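PDB 2XPI: anaphase-promoting complex subunit cut9 from Schizosaccharomyces pombe, which serves as a TPR-repeat subunit of the anaphase-promoting complex, a ubiquitin ligase that controls mitosis and G1, and binds hcn1 as well as forming homodimers. Local coordinates for residues Q499-L504 with A516-N521; L522-R527 with H553-L558; S466-F471 with L476-L481. One frame throughout, in Å; residues are numbered along the deposited sequence.

Contact 1. Residues Q499-L504 with A516-N521; sequences QNALLL and AATWAN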
loop_
_atom_site.group_PDB
_atom_site.type_symbol
_atom_site.label_atom_id
_atom_site.label_comp_id
_atom_site.label_asym_id
_atom_site.label_seq_id
_atom_site.Cartn_x
_atom_site.Cartn_y
_atom_site.Cartn_z
ATOM N N GLN A 499 47.181 3.327 -32.713
ATOM C CA GLN A 499 46.814 2.675 -33.967
ATOM C C GLN A 499 45.792 1.567 -33.738
ATOM O O GLN A 499 44.966 1.282 -34.600
ATOM C CB GLN A 499 48.046 2.136 -34.701
ATOM C CG GLN A 499 48.745 3.162 -35.565
ATOM C CD GLN A 499 50.133 2.709 -36.023
ATOM O OE1 GLN A 499 50.765 3.368 -36.860
ATOM N NE2 GLN A 499 50.614 1.588 -35.475
ATOM N N ASN A 500 45.844 0.947 -32.566
ATOM C CA ASN A 500 44.914 -0.127 -32.256
ATOM C C ASN A 500 43.560 0.345 -31.763
ATOM O O ASN A 500 42.556 -0.321 -31.994
ATOM C CB ASN A 500 45.535 -1.126 -31.294
ATOM C CG ASN A 500 45.901 -2.407 -31.984
ATOM O OD1 ASN A 500 47.011 -2.561 -32.492
ATOM N ND2 ASN A 500 44.948 -3.328 -32.052
ATOM N N ALA A 501 43.529 1.487 -31.084
ATOM C CA ALA A 501 42.264 2.124 -30.757
ATOM C C ALA A 501 41.527 2.371 -32.067
ATOM O O ALA A 501 40.400 1.929 -32.239
ATOM C CB ALA A 501 42.498 3.439 -30.033
ATOM N N LEU A 502 42.191 3.071 -32.990
ATOM C CA LEU A 502 41.647 3.368 -34.320
ATOM C C LEU A 502 41.143 2.135 -35.061
ATOM O O LEU A 502 40.052 2.156 -35.637
ATOM C CB LEU A 502 42.681 4.088 -35.176
ATOM C CG LEU A 502 42.765 5.609 -35.013
ATOM C CD1 LEU A 502 41.718 6.152 -34.021
ATOM C CD2 LEU A 502 44.191 6.057 -34.651
ATOM N N LEU A 503 41.931 1.065 -35.055
ATOM C CA LEU A 503 41.473 -0.178 -35.656
ATOM C C LEU A 503 40.215 -0.651 -34.950
ATOM O O LEU A 503 39.227 -0.985 -35.600
ATOM C CB LEU A 503 42.547 -1.258 -35.604
ATOM C CG LEU A 503 43.850 -0.956 -36.345
ATOM C CD1 LEU A 503 44.418 -2.242 -36.906
ATOM C CD2 LEU A 503 43.638 0.058 -37.451
ATOM N N LEU A 504 40.249 -0.659 -33.619
ATOM C CA LEU A 504 39.097 -1.064 -32.812
ATOM C C LEU A 504 37.837 -0.280 -33.149
ATOM O O LEU A 504 36.795 -0.867 -33.402
ATOM C CB LEU A 504 39.391 -0.907 -31.324
ATOM C CG LEU A 504 39.567 -2.190 -30.526
ATOM C CD1 LEU A 504 39.033 -3.387 -31.300
ATOM C CD2 LEU A 504 41.021 -2.389 -30.168
ATOM N N ALA A 516 38.622 12.147 -32.623
ATOM C CA ALA A 516 39.550 13.095 -33.205
ATOM C C ALA A 516 40.749 13.239 -32.268
ATOM O O ALA A 516 41.869 13.516 -32.705
ATOM C CB ALA A 516 38.870 14.428 -33.427
ATOM N N ALA A 517 40.519 13.035 -30.974
ATOM C CA ALA A 517 41.579 13.195 -29.994
ATOM C C ALA A 517 42.614 12.081 -30.133
ATOM O O ALA A 517 43.813 12.309 -29.957
ATOM C CB ALA A 517 41.010 13.226 -28.604
ATOM N N THR A 518 42.153 10.879 -30.459
ATOM C CA THR A 518 43.069 9.766 -30.702
ATOM C C THR A 518 43.934 10.001 -31.949
ATOM O O THR A 518 45.143 9.793 -31.912
ATOM C CB THR A 518 42.316 8.426 -30.791
ATOM O OG1 THR A 518 41.679 8.186 -29.542
ATOM C CG2 THR A 518 43.256 7.278 -31.074
ATOM N N TRP A 519 43.312 10.451 -33.036
ATOM C CA TRP A 519 44.036 10.776 -34.260
ATOM C C TRP A 519 45.098 11.825 -33.982
ATOM O O TRP A 519 46.260 11.658 -34.336
ATOM C CB TRP A 519 43.076 11.301 -35.319
ATOM C CG TRP A 519 42.412 10.231 -36.103
ATOM C CD1 TRP A 519 41.096 9.873 -36.052
ATOM C CD2 TRP A 519 43.034 9.354 -37.054
ATOM N NE1 TRP A 519 40.858 8.836 -36.924
ATOM C CE2 TRP A 519 42.029 8.505 -37.556
ATOM C CE3 TRP A 519 44.341 9.215 -37.539
ATOM C CZ2 TRP A 519 42.290 7.518 -38.515
ATOM C CZ3 TRP A 519 44.598 8.236 -38.504
ATOM C CH2 TRP A 519 43.574 7.401 -38.974
ATOM N N ALA A 520 44.693 12.915 -33.340
ATOM C CA ALA A 520 45.648 13.948 -32.981
ATOM C C ALA A 520 46.677 13.348 -32.036
ATOM O O ALA A 520 47.856 13.633 -32.172
ATOM C CB ALA A 520 44.962 15.137 -32.362
ATOM N N ASN A 521 46.250 12.497 -31.101
ATOM C CA ASN A 521 47.216 11.806 -30.248
ATOM C C ASN A 521 48.285 11.072 -31.063
ATOM O O ASN A 521 49.479 11.210 -30.817
ATOM C CB ASN A 521 46.535 10.818 -29.287
ATOM C CG ASN A 521 45.784 11.509 -28.161
ATOM O OD1 ASN A 521 45.895 12.721 -27.972
ATOM N ND2 ASN A 521 45.014 10.735 -27.402
#

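Contact 2. Residues L522-R527 with H553-L558; sequences LGHAYR and HTAIAL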
loop_
_atom_site.group_PDB
_atom_site.type_symbol
_atom_site.label_atom_id
_atom_site.label_comp_id
_atom_site.label_asym_id
_atom_site.label_seq_id
_atom_site.Cartn_x
_atom_site.Cartn_y
_atom_site.Cartn_z
ATOM N N LEU A 522 47.851 10.280 -32.025
ATOM C CA LEU A 522 48.771 9.548 -32.874
ATOM C C LEU A 522 49.689 10.537 -33.586
ATOM O O LEU A 522 50.884 10.293 -33.733
ATOM C CB LEU A 522 47.977 8.749 -33.892
ATOM C CG LEU A 522 48.738 7.897 -34.888
ATOM C CD1 LEU A 522 49.365 6.707 -34.190
ATOM C CD2 LEU A 522 47.765 7.455 -35.979
ATOM N N GLY A 523 49.126 11.664 -34.017
ATOM C CA GLY A 523 49.914 12.732 -34.606
ATOM C C GLY A 523 50.980 13.318 -33.692
ATOM O O GLY A 523 52.049 13.702 -34.156
ATOM N N HIS A 524 50.687 13.398 -32.392
ATOM C CA HIS A 524 51.634 13.916 -31.399
ATOM C C HIS A 524 52.754 12.919 -31.110
ATOM O O HIS A 524 53.888 13.306 -30.864
ATOM C CB HIS A 524 50.923 14.283 -30.093
ATOM C CG HIS A 524 50.328 15.654 -30.091
ATOM N ND1 HIS A 524 48.969 15.878 -30.064
ATOM C CD2 HIS A 524 50.906 16.876 -30.123
ATOM C CE1 HIS A 524 48.734 17.175 -30.075
ATOM N NE2 HIS A 524 49.895 17.805 -30.104
ATOM N N ALA A 525 52.432 11.631 -31.128
ATOM C CA ALA A 525 53.456 10.608 -31.003
ATOM C C ALA A 525 54.420 10.703 -32.179
ATOM O O ALA A 525 55.619 10.549 -32.020
ATOM C CB ALA A 525 52.823 9.225 -30.937
ATOM N N TYR A 526 53.889 10.978 -33.361
ATOM C CA TYR A 526 54.684 11.038 -34.581
ATOM C C TYR A 526 55.630 12.232 -34.631
ATOM O O TYR A 526 56.754 12.099 -35.109
ATOM C CB TYR A 526 53.781 11.076 -35.813
ATOM C CG TYR A 526 53.193 9.750 -36.269
ATOM C CD1 TYR A 526 51.946 9.712 -36.891
ATOM C CD2 TYR A 526 53.885 8.551 -36.115
ATOM C CE1 TYR A 526 51.395 8.530 -37.335
ATOM C CE2 TYR A 526 53.340 7.345 -36.569
ATOM C CZ TYR A 526 52.084 7.349 -37.176
ATOM O OH TYR A 526 51.496 6.176 -37.624
ATOM N N ARG A 527 55.196 13.406 -34.180
ATOM C CA ARG A 527 56.122 14.537 -34.195
ATOM C C ARG A 527 57.245 14.314 -33.198
ATOM O O ARG A 527 58.354 14.809 -33.381
ATOM C CB ARG A 527 55.432 15.871 -33.930
ATOM C CG ARG A 527 54.470 15.840 -32.789
ATOM C CD ARG A 527 53.931 17.230 -32.513
ATOM N NE ARG A 527 54.818 17.967 -31.624
ATOM C CZ ARG A 527 54.771 17.885 -30.298
ATOM N NH1 ARG A 527 53.876 17.095 -29.703
ATOM N NH2 ARG A 527 55.628 18.590 -29.563
ATOM N N HIS A 553 45.354 22.902 -34.484
ATOM C CA HIS A 553 45.916 23.822 -35.481
ATOM C C HIS A 553 47.300 24.281 -35.076
ATOM O O HIS A 553 48.209 24.375 -35.910
ATOM C CB HIS A 553 45.038 25.052 -35.648
ATOM C CG HIS A 553 43.912 24.852 -36.600
ATOM N ND1 HIS A 553 44.068 24.966 -37.962
ATOM C CD2 HIS A 553 42.619 24.519 -36.392
ATOM C CE1 HIS A 553 42.913 24.724 -38.555
ATOM N NE2 HIS A 553 42.016 24.454 -37.624
ATOM N N THR A 554 47.446 24.598 -33.794
ATOM C CA THR A 554 48.732 24.963 -33.234
ATOM C C THR A 554 49.693 23.783 -33.400
ATOM O O THR A 554 50.842 23.959 -33.810
ATOM C CB THR A 554 48.584 25.354 -31.744
ATOM O OG1 THR A 554 47.715 26.493 -31.625
ATOM C CG2 THR A 554 49.948 25.669 -31.111
ATOM N N ALA A 555 49.208 22.579 -33.111
ATOM C CA ALA A 555 50.019 21.369 -33.258
ATOM C C ALA A 555 50.551 21.241 -34.671
ATOM O O ALA A 555 51.726 20.977 -34.874
ATOM C CB ALA A 555 49.208 20.138 -32.901
ATOM N N ILE A 556 49.659 21.416 -35.642
ATOM C CA ILE A 556 49.974 21.320 -37.066
ATOM C C ILE A 556 51.041 22.341 -37.486
ATOM O O ILE A 556 51.960 22.023 -38.252
ATOM C CB ILE A 556 48.686 21.476 -37.914
ATOM C CG1 ILE A 556 47.783 20.255 -37.721
ATOM C CG2 ILE A 556 48.985 21.595 -39.374
ATOM C CD1 ILE A 556 46.489 20.374 -38.452
ATOM N N ALA A 557 50.921 23.558 -36.970
ATOM C CA ALA A 557 51.912 24.596 -37.211
ATOM C C ALA A 557 53.264 24.190 -36.600
ATOM O O ALA A 557 54.306 24.228 -37.261
ATOM C CB ALA A 557 51.430 25.926 -36.647
ATOM N N LEU A 558 53.247 23.777 -35.340
ATOM C CA LEU A 558 54.475 23.304 -34.743
ATOM C C LEU A 558 55.154 22.313 -35.689
ATOM O O LEU A 558 56.367 22.375 -35.907
ATOM C CB LEU A 558 54.235 22.678 -33.372
ATOM C CG LEU A 558 55.524 22.173 -32.729
ATOM C CD1 LEU A 558 56.664 23.214 -32.865
ATOM C CD2 LEU A 558 55.287 21.806 -31.275
#

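Contact 3. Residues S466-F471 with L476-L481; sequences SSYALF and LLLNEL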
loop_
_atom_site.group_PDB
_atom_site.type_symbol
_atom_site.label_atom_id
_atom_site.label_comp_id
_atom_site.label_asym_id
_atom_site.label_seq_id
_atom_site.Cartn_x
_atom_site.Cartn_y
_atom_site.Cartn_z
ATOM N N SER A 466 44.912 -2.796 -14.807
ATOM C CA SER A 466 43.775 -3.481 -14.220
ATOM C C SER A 466 42.573 -3.601 -15.160
ATOM O O SER A 466 42.093 -4.711 -15.333
ATOM C CB SER A 466 43.387 -2.860 -12.880
ATOM O OG SER A 466 44.345 -3.186 -11.885
ATOM N N SER A 467 42.081 -2.516 -15.778
ATOM C CA SER A 467 40.990 -2.710 -16.744
ATOM C C SER A 467 41.415 -3.626 -17.870
ATOM O O SER A 467 40.657 -4.501 -18.296
ATOM C CB SER A 467 40.393 -1.421 -17.330
ATOM O OG SER A 467 41.115 -0.275 -16.945
ATOM N N TYR A 468 42.628 -3.427 -18.363
ATOM C CA TYR A 468 43.085 -4.215 -19.500
ATOM C C TYR A 468 43.067 -5.719 -19.176
ATOM O O TYR A 468 42.776 -6.537 -20.042
ATOM C CB TYR A 468 44.483 -3.769 -19.928
ATOM C CG TYR A 468 44.969 -4.396 -21.209
ATOM C CD1 TYR A 468 45.843 -5.485 -21.190
ATOM C CD2 TYR A 468 44.564 -3.890 -22.445
ATOM C CE1 TYR A 468 46.301 -6.061 -22.376
ATOM C CE2 TYR A 468 45.010 -4.448 -23.628
ATOM C CZ TYR A 468 45.881 -5.536 -23.594
ATOM O OH TYR A 468 46.311 -6.088 -24.785
ATOM N N ALA A 469 43.372 -6.089 -17.938
ATOM C CA ALA A 469 43.366 -7.509 -17.588
ATOM C C ALA A 469 41.945 -8.093 -17.656
ATOM O O ALA A 469 41.762 -9.245 -18.049
ATOM C CB ALA A 469 43.993 -7.746 -16.216
ATOM N N LEU A 470 40.961 -7.279 -17.279
ATOM C CA LEU A 470 39.533 -7.585 -17.380
ATOM C C LEU A 470 38.972 -7.594 -18.825
ATOM O O LEU A 470 38.170 -8.453 -19.189
ATOM C CB LEU A 470 38.752 -6.546 -16.562
ATOM C CG LEU A 470 38.216 -6.845 -15.153
ATOM C CD1 LEU A 470 38.753 -8.138 -14.534
ATOM C CD2 LEU A 470 38.432 -5.658 -14.228
ATOM N N PHE A 471 39.352 -6.622 -19.643
ATOM C CA PHE A 471 38.828 -6.570 -21.004
ATOM C C PHE A 471 39.771 -5.733 -21.859
ATOM O O PHE A 471 40.079 -4.590 -21.521
ATOM C CB PHE A 471 37.374 -6.035 -21.017
ATOM C CG PHE A 471 36.759 -5.915 -22.404
ATOM C CD1 PHE A 471 36.388 -7.047 -23.117
ATOM C CD2 PHE A 471 36.540 -4.668 -22.969
ATOM C CE1 PHE A 471 35.835 -6.950 -24.391
ATOM C CE2 PHE A 471 35.983 -4.545 -24.254
ATOM C CZ PHE A 471 35.630 -5.694 -24.968
ATOM N N LEU A 476 38.778 3.117 -25.985
ATOM C CA LEU A 476 39.001 4.192 -25.016
ATOM C C LEU A 476 40.156 3.848 -24.087
ATOM O O LEU A 476 40.887 4.723 -23.626
ATOM C CB LEU A 476 37.744 4.371 -24.177
ATOM C CG LEU A 476 37.430 5.739 -23.568
ATOM C CD1 LEU A 476 36.602 5.571 -22.266
ATOM C CD2 LEU A 476 38.694 6.564 -23.325
ATOM N N LEU A 477 40.299 2.562 -23.811
ATOM C CA LEU A 477 41.310 2.059 -22.914
ATOM C C LEU A 477 42.656 2.068 -23.600
ATOM O O LEU A 477 43.669 2.376 -22.976
ATOM C CB LEU A 477 40.958 0.628 -22.526
ATOM C CG LEU A 477 42.007 -0.177 -21.770
ATOM C CD1 LEU A 477 42.251 0.403 -20.394
ATOM C CD2 LEU A 477 41.528 -1.600 -21.670
ATOM N N LEU A 478 42.670 1.713 -24.886
ATOM C CA LEU A 478 43.911 1.720 -25.662
ATOM C C LEU A 478 44.388 3.146 -25.858
ATOM O O LEU A 478 45.577 3.428 -25.816
ATOM C CB LEU A 478 43.734 1.011 -27.004
ATOM C CG LEU A 478 43.421 -0.486 -26.898
ATOM C CD1 LEU A 478 43.085 -1.059 -28.257
ATOM C CD2 LEU A 478 44.575 -1.249 -26.263
ATOM N N ASN A 479 43.453 4.057 -26.060
ATOM C CA ASN A 479 43.822 5.457 -26.070
ATOM C C ASN A 479 44.481 5.870 -24.757
ATOM O O ASN A 479 45.525 6.483 -24.758
ATOM C CB ASN A 479 42.630 6.366 -26.380
ATOM C CG ASN A 479 43.019 7.831 -26.374
ATOM O OD1 ASN A 479 43.021 8.479 -25.332
ATOM N ND2 ASN A 479 43.393 8.346 -27.528
ATOM N N GLU A 480 43.874 5.516 -23.631
ATOM C CA GLU A 480 44.420 5.909 -22.336
ATOM C C GLU A 480 45.784 5.268 -22.042
ATOM O O GLU A 480 46.668 5.906 -21.484
ATOM C CB GLU A 480 43.420 5.626 -21.215
ATOM C CG GLU A 480 42.059 6.252 -21.438
ATOM C CD GLU A 480 42.120 7.763 -21.646
ATOM O OE1 GLU A 480 42.832 8.439 -20.875
ATOM O OE2 GLU A 480 41.454 8.283 -22.578
ATOM N N LEU A 481 45.961 4.008 -22.404
ATOM C CA LEU A 481 47.263 3.377 -22.259
ATOM C C LEU A 481 48.302 4.091 -23.132
ATOM O O LEU A 481 49.491 4.127 -22.802
ATOM C CB LEU A 481 47.183 1.911 -22.662
ATOM C CG LEU A 481 46.625 0.970 -21.609
ATOM C CD1 LEU A 481 46.183 -0.338 -22.259
ATOM C CD2 LEU A 481 47.677 0.750 -20.526
#

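Contact 1. Residues Q499-L504 with A516-N521
Leu502 meets both Thr518 and Trp519, and its two methyls and CG divide the work between them. The isobutyl end and the threonine methyl reach toward each other tip to tip: Leu502 CD1 lies 3.5 Å from Thr518 CG2, while Leu502 CD2 flanks the same methyl at 3.9 Å. CG of Leu502 instead sits over one face of the indole, 4.1 Å from the centroid of the Trp519 six-membered ring and 19° off the ring normal, which meets the geometry of a CH-pi contact. The nearest ring atom, Trp519 CE2, is 3.9 Å from Leu502 CG. Ala501 CB adds a second, more distant contact to Thr518 CG2, at 4.0 Å.

The threonine methyl is available because CG2 stands anti to the backbone N, which carries it across to the neighbouring helix. Trp519 also touches Gln541 and Leu545 of helix 532-545, and Leu522 touches Leu502. The local axes of 499-504 and 516-521 approach to 9.8 Å, with an angle of 147° between their directions, a near-antiparallel pairing that joins TPR 12 to TPR 13. With an alanine here in place of Leu502, both the indole face and the Thr518 methyl would probably lose the side chain they share. Since every contact across the pair is carbon against carbon or ring, its cohesion rests on dispersion and shape rather than on directed polar bonds.

Contact 2. Residues L522-R527 with H553-L558
The imidazole of His524 and the guanidinium of Arg527 each receive one aliphatic group from the facing helix, and both approaches are oblique. Ala555 CB comes to 3.7 Å from His524 NE2, with His524 CE1 a little farther at 4.1 Å. Leu558 CD2 lies 3.7 Å from Arg527 NH2 and 3.9 Å from Arg527 NE. Within its own helix, the imidazole has Arg527 CZ at its edge and in its plane, and the two flat groups stand nearly perpendicular.

Arg527 gets there by a bent route: CG lies between the backbone N and the carbonyl carbon (chi1 46°), and the chain turns again at chi3, -86°. It crosses Leu558 at about a right angle. Its charge is answered outside the two segments, by a salt bridge from NH2 to an acidic side chain of another protein chain, whose apolar groups also pack on His524, Ala555 and Leu558.

The CA atoms of His524 and Ala555 are 7.8 Å apart, and three residues on in both helices Arg527 faces Leu558, evidence that the helices run in the same sense. This is the pairing of first helices from successive repeats, TPR 13 and TPR 14, which characteristically lines the inner groove of a TPR superhelix.

Contact 3. Residues S466-F471 with L476-L481
Leu477 packs into the end of helix 457-470, where Ser467, Tyr468 and Phe471 surround its two methyls. The setting is the junction between consecutive tetratricopeptide repeats: helix 457-470 closes TPR 11, and helix 475-487 opens TPR 12 after a short turn. The local axes are 10.7 Å apart at closest approach and inclined at 145°, so the chain doubles back on itself in the near-antiparallel fashion of the TPR superhelix.

The dense part gathers around the branches of Leu477. CG is anti to the backbone N (chi1 170°), which sends the isobutyl group across to the other helix. CD1 then rests against Ser467, 3.7 Å from its OG; that hydroxyl is hydrogen-bonded to the carbonyl oxygen of Tyr463 in its own helix, which satisfies it beside this methyl. CD2 turns to Tyr468, lying 3.7 Å from Tyr468 CA and close to the plane of the phenol ring at its edge. It also lies beside the carbonyl oxygen of Phe471, the residue at which the helix gives way to the turn. Leu464, one helical turn before Tyr468, touches Leu477 as well and extends the apolar layer.

The looser side belongs to the phenol ring, whose residue is partly exposed, whereas the leucines facing it are buried. Its CG is likewise anti to the backbone N (chi1 -172°), and the ring reaches toward Leu478 and Leu481, whose methyls stand oblique to it. The side chains of Leu481 and Tyr468 cross at about a right angle, with Leu481 CD1 3.9 Å from Tyr468 CD2. Farther out on the ring, Tyr468 CE2 is 4.2 Å from Leu478 CD2.

Along the chain the order is contact 3, contact 1, contact 2, in series through TPR 11 to TPR 14. Contact 1 lies centrally: its centre is about 14 Å from those of both others, which are about 24 Å apart and do not touch. Helix 516-528 is shared by contacts 1 and 2, and Gln499 OE1 is hydrogen-bonded to Tyr526 OH between them. Helices 475-487 and 491-507 follow each other within TPR 12, and Leu478 touches Asn500 and Leu504, joining contact 3 to contact 1. The three thus mark successive junctions of the superhelix; repeats 8 and 10-13 bind hcn1, so contacts 3 and 1 probably help shape that region, while contact 2 continues into TPR 14.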